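Local structure of ORF98 PTP-2 (Cydia pomonella granulosis virus, 6I28) at residues 157-161 with 162-166; 44-47 with 48-52. The protein probably acts as a dual-specificity protein phosphatase, removing phosphate from phosphotyrosine and perhaps also from phosphoserine or phosphothreonine in protein substrates. One frame throughout, in Å; residues are numbered along the deposited sequence.

Interaction 1: 157-161 with 162-166; sequences SYVDN and KLVVR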
# COMPACT_ATOMS: atom_id res chain seq x y z
N SER A 157 16.35 19.73 -0.22
CA SER A 157 16.89 20.87 0.50
C SER A 157 18.39 20.93 0.30
O SER A 157 19.07 19.89 0.32
CB SER A 157 16.60 20.82 2.00
OG SER A 157 15.21 20.92 2.13
N TYR A 158 18.89 22.15 0.13
CA TYR A 158 20.30 22.36 -0.08
C TYR A 158 21.03 22.39 1.26
O TYR A 158 20.61 23.10 2.17
CB TYR A 158 20.56 23.69 -0.80
CG TYR A 158 22.02 24.05 -0.66
CD1 TYR A 158 22.50 24.78 0.45
CD2 TYR A 158 22.94 23.62 -1.60
CE1 TYR A 158 23.86 25.06 0.60
CE2 TYR A 158 24.27 23.90 -1.47
CZ TYR A 158 24.75 24.62 -0.38
OH TYR A 158 26.11 24.89 -0.30
N VAL A 159 22.09 21.62 1.38
CA VAL A 159 22.98 21.73 2.54
C VAL A 159 24.36 21.21 2.13
O VAL A 159 24.48 20.15 1.50
CB VAL A 159 22.39 20.97 3.74
CG1 VAL A 159 22.24 19.50 3.43
CG2 VAL A 159 23.24 21.19 5.01
N ASP A 160 25.41 21.97 2.47
CA ASP A 160 26.80 21.55 2.28
C ASP A 160 27.02 21.01 0.87
O ASP A 160 27.57 19.93 0.67
CB ASP A 160 27.20 20.52 3.34
CG ASP A 160 27.06 21.06 4.77
OD1 ASP A 160 27.45 22.22 5.03
OD2 ASP A 160 26.54 20.31 5.64
N ASN A 161 26.58 21.79 -0.10
CA ASN A 161 26.79 21.50 -1.51
C ASN A 161 26.16 20.19 -1.93
O ASN A 161 26.63 19.54 -2.85
CB ASN A 161 28.28 21.51 -1.85
CG ASN A 161 28.84 22.89 -1.79
OD1 ASN A 161 28.16 23.85 -2.16
ND2 ASN A 161 30.07 23.03 -1.32
N LYS A 162 25.07 19.80 -1.27
CA LYS A 162 24.27 18.67 -1.71
C LYS A 162 22.81 19.02 -1.66
O LYS A 162 22.40 19.96 -0.95
CB LYS A 162 24.53 17.41 -0.86
CG LYS A 162 26.00 17.13 -0.61
CD LYS A 162 26.18 15.84 0.19
CE LYS A 162 25.21 14.71 -0.29
NZ LYS A 162 25.83 13.33 -0.26
N LEU A 163 22.00 18.29 -2.42
CA LEU A 163 20.56 18.29 -2.23
C LEU A 163 20.23 17.00 -1.51
O LEU A 163 20.50 15.92 -2.04
CB LEU A 163 19.79 18.37 -3.54
CG LEU A 163 19.54 19.76 -4.15
CD1 LEU A 163 18.65 19.60 -5.42
CD2 LEU A 163 18.95 20.83 -3.27
N VAL A 164 19.62 17.12 -0.31
CA VAL A 164 19.20 16.01 0.54
C VAL A 164 17.70 15.89 0.37
O VAL A 164 17.00 16.90 0.39
CB VAL A 164 19.53 16.28 2.02
CG1 VAL A 164 18.83 15.24 2.97
CG2 VAL A 164 21.00 16.30 2.28
N VAL A 165 17.22 14.72 0.17
CA VAL A 165 15.78 14.47 0.07
C VAL A 165 15.21 14.18 1.44
O VAL A 165 15.81 13.47 2.27
CB VAL A 165 15.50 13.32 -0.92
CG1 VAL A 165 15.94 11.98 -0.34
CG2 VAL A 165 14.04 13.30 -1.28
N ARG A 166 14.05 14.77 1.72
CA ARG A 166 13.25 14.41 2.88
C ARG A 166 11.88 13.97 2.38
O ARG A 166 11.26 14.67 1.58
CB ARG A 166 13.06 15.57 3.88
CG ARG A 166 14.16 15.62 4.97
CD ARG A 166 13.98 16.78 5.93
NE ARG A 166 14.76 17.95 5.51
CZ ARG A 166 16.10 18.01 5.47
NH1 ARG A 166 16.85 16.97 5.84
NH2 ARG A 166 16.70 19.13 5.06
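With CG1 of Val159 between its backbone N and carbonyl carbon (chi1 61°) and CG2 of Val164 lying beside its own backbone N, these two methyls meet at 3.6 Å, the side chains crossing at a slant. They sit on one face of a beta hairpin with a two-residue loop, its antiparallel strands joined by a type I' turn from Val159 to Lys162. Both central residues, Asp160 and Asn161, have positive phi, as this turn requires.

Two hydrogen-bonded pairs fasten the arms. Val159 N donates to Lys162 O at 2.9 Å, while Lys162 N returns a more bent bond to Val159 O, arriving from above that carbonyl plane. Farther along, Ser157 and Val164 exchange two nearly straight bonds. Between them lies the non-hydrogen-bonded pair of Tyr158 and Leu163, on the face away from the valines; Leu163 CD2 reaches back to 4.1 Å from Tyr158 CB.

On the valine face, Arg166 bends at chi3 and brings NH2 to within 3.5 Å of Ser157 CB. The hairpin is largely exposed, and Arg166 continues its pairing with a backbone bond to Val155. Tyr158 has CG anti to its backbone N (chi1 164°), which sends the ring along the strand to the turn, where its OH donates to Asn161 OD1 at 3.0 Å, from above the amide carbonyl plane.

Interaction 2: 44-47 with 48-52; sequences SLID and SDVAP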
# COMPACT_ATOMS: atom_id res chain seq x y z
N SER A 44 -7.61 -2.55 2.40
CA SER A 44 -8.42 -2.67 1.18
C SER A 44 -8.64 -1.26 0.64
O SER A 44 -9.35 -0.43 1.25
CB SER A 44 -9.77 -3.35 1.47
OG SER A 44 -9.68 -4.69 1.91
N LEU A 45 -8.07 -0.98 -0.52
CA LEU A 45 -8.19 0.30 -1.19
C LEU A 45 -9.04 0.05 -2.44
O LEU A 45 -8.53 -0.19 -3.55
CB LEU A 45 -6.85 0.82 -1.53
CG LEU A 45 -5.92 1.10 -0.37
CD1 LEU A 45 -4.63 1.65 -0.98
CD2 LEU A 45 -6.50 1.95 0.65
N ILE A 46 -10.35 0.05 -2.26
CA ILE A 46 -11.27 -0.32 -3.33
C ILE A 46 -12.48 0.62 -3.36
O ILE A 46 -12.84 1.24 -2.36
CB ILE A 46 -11.76 -1.78 -3.23
CG1 ILE A 46 -12.54 -2.01 -1.92
CG2 ILE A 46 -10.58 -2.76 -3.24
CD1 ILE A 46 -13.03 -3.40 -1.70
N ASP A 47 -13.09 0.68 -4.55
CA ASP A 47 -14.32 1.44 -4.78
C ASP A 47 -15.54 0.54 -4.79
O ASP A 47 -16.66 1.04 -4.90
CB ASP A 47 -14.21 2.20 -6.15
CG ASP A 47 -13.92 1.27 -7.35
OD1 ASP A 47 -12.77 0.77 -7.47
OD2 ASP A 47 -14.85 1.11 -8.21
N SER A 48 -15.35 -0.78 -4.64
CA SER A 48 -16.43 -1.75 -4.57
C SER A 48 -16.79 -2.00 -3.11
O SER A 48 -16.24 -1.38 -2.20
CB SER A 48 -16.04 -3.04 -5.29
OG SER A 48 -14.86 -3.66 -4.78
N ASP A 49 -17.73 -2.92 -2.88
CA ASP A 49 -18.19 -3.22 -1.53
C ASP A 49 -17.15 -4.05 -0.78
O ASP A 49 -16.73 -5.10 -1.27
CB ASP A 49 -19.50 -3.99 -1.60
CG ASP A 49 -20.23 -4.05 -0.26
OD1 ASP A 49 -19.65 -3.61 0.77
OD2 ASP A 49 -21.38 -4.54 -0.26
N VAL A 50 -16.74 -3.57 0.42
CA VAL A 50 -15.72 -4.28 1.19
C VAL A 50 -16.27 -5.26 2.24
O VAL A 50 -15.53 -6.16 2.68
CB VAL A 50 -14.79 -3.30 1.92
CG1 VAL A 50 -15.39 -2.82 3.25
CG2 VAL A 50 -13.41 -3.94 2.19
N ALA A 51 -17.54 -5.12 2.65
CA ALA A 51 -18.07 -5.96 3.72
C ALA A 51 -17.93 -7.45 3.43
O ALA A 51 -17.65 -8.22 4.37
CB ALA A 51 -19.54 -5.60 3.97
N PRO A 52 -18.10 -7.92 2.20
CA PRO A 52 -17.88 -9.35 1.93
C PRO A 52 -16.44 -9.77 2.13
O PRO A 52 -16.18 -10.89 2.58
CB PRO A 52 -18.29 -9.50 0.46
CG PRO A 52 -19.26 -8.31 0.22
CD PRO A 52 -18.74 -7.20 1.08
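The contact is the bend of a beta-alpha-beta unit in the phosphatase domain, where strand 41-46 gives way to the loop that leads into helix 51-57. Ile46 is the side chain the loop folds over. Its CG1 branch lies between backbone N and carbonyl carbon, the crowded position (chi1 62°), and the extended arm carries CD1 under the returning chain. There CD1 meets Ser48 OG at 3.6 Å and Ser48 O at 3.8 Å, with Asp49 O a little farther off, so one methyl fills the inside of the turn against mostly polar atoms. Its apolar partner is Val50 CG2, at 3.9 Å. This methyl of Val50 is anti to the backbone N and also touches the strand two residues before Ile46, lying 3.8 Å from Ser44 CB and equally far from Ser44 OG. No hydrogen bond links 44-47 to 48-52; across the bend they meet by van der Waals packing alone, and Ser48 N is buried within it with no partner.

The helix entrance has its own capping bond: Ala51 N donates to Asp49 OD1 at 3.2 Å, approaching from above the carboxylate plane.

The polar groups of Ser44 and Asp47 turn to other partners. Ser44 OG is hydrogen-bonded to His103 and His64, and Asp47 OD1 forms a salt bridge with Arg110, the arginine of the HCxxGxxR signature that forms the phosphate-binding P-loop in this family. The bend thus borders the P-loop on the Asp47 side, while strand 41-46 runs between strands 100-103 and 64-68, and Val50 rests on His66 of the latter.

How the interactions relate
Following the chain from the N terminus, interaction 2 comes first: strand 41-46 of the mixed sheet ends and residues 48-52 curl back over it into helix 51-57, which then leads to strand 64-68. The chain then runs through helices 77-80 and 82-95, strand 100-103 and further helices before helix 144-151 gives way to interaction 1, the hairpin of strands 154-159 and 162-167. The two contacts are in series, neither enclosing nor crossing the other, and each closes a very short loop. Their centres are about 41 Å apart on opposite sides of the chain's centre: 44-52 beside the P-loop, 157-166 far out on the surface.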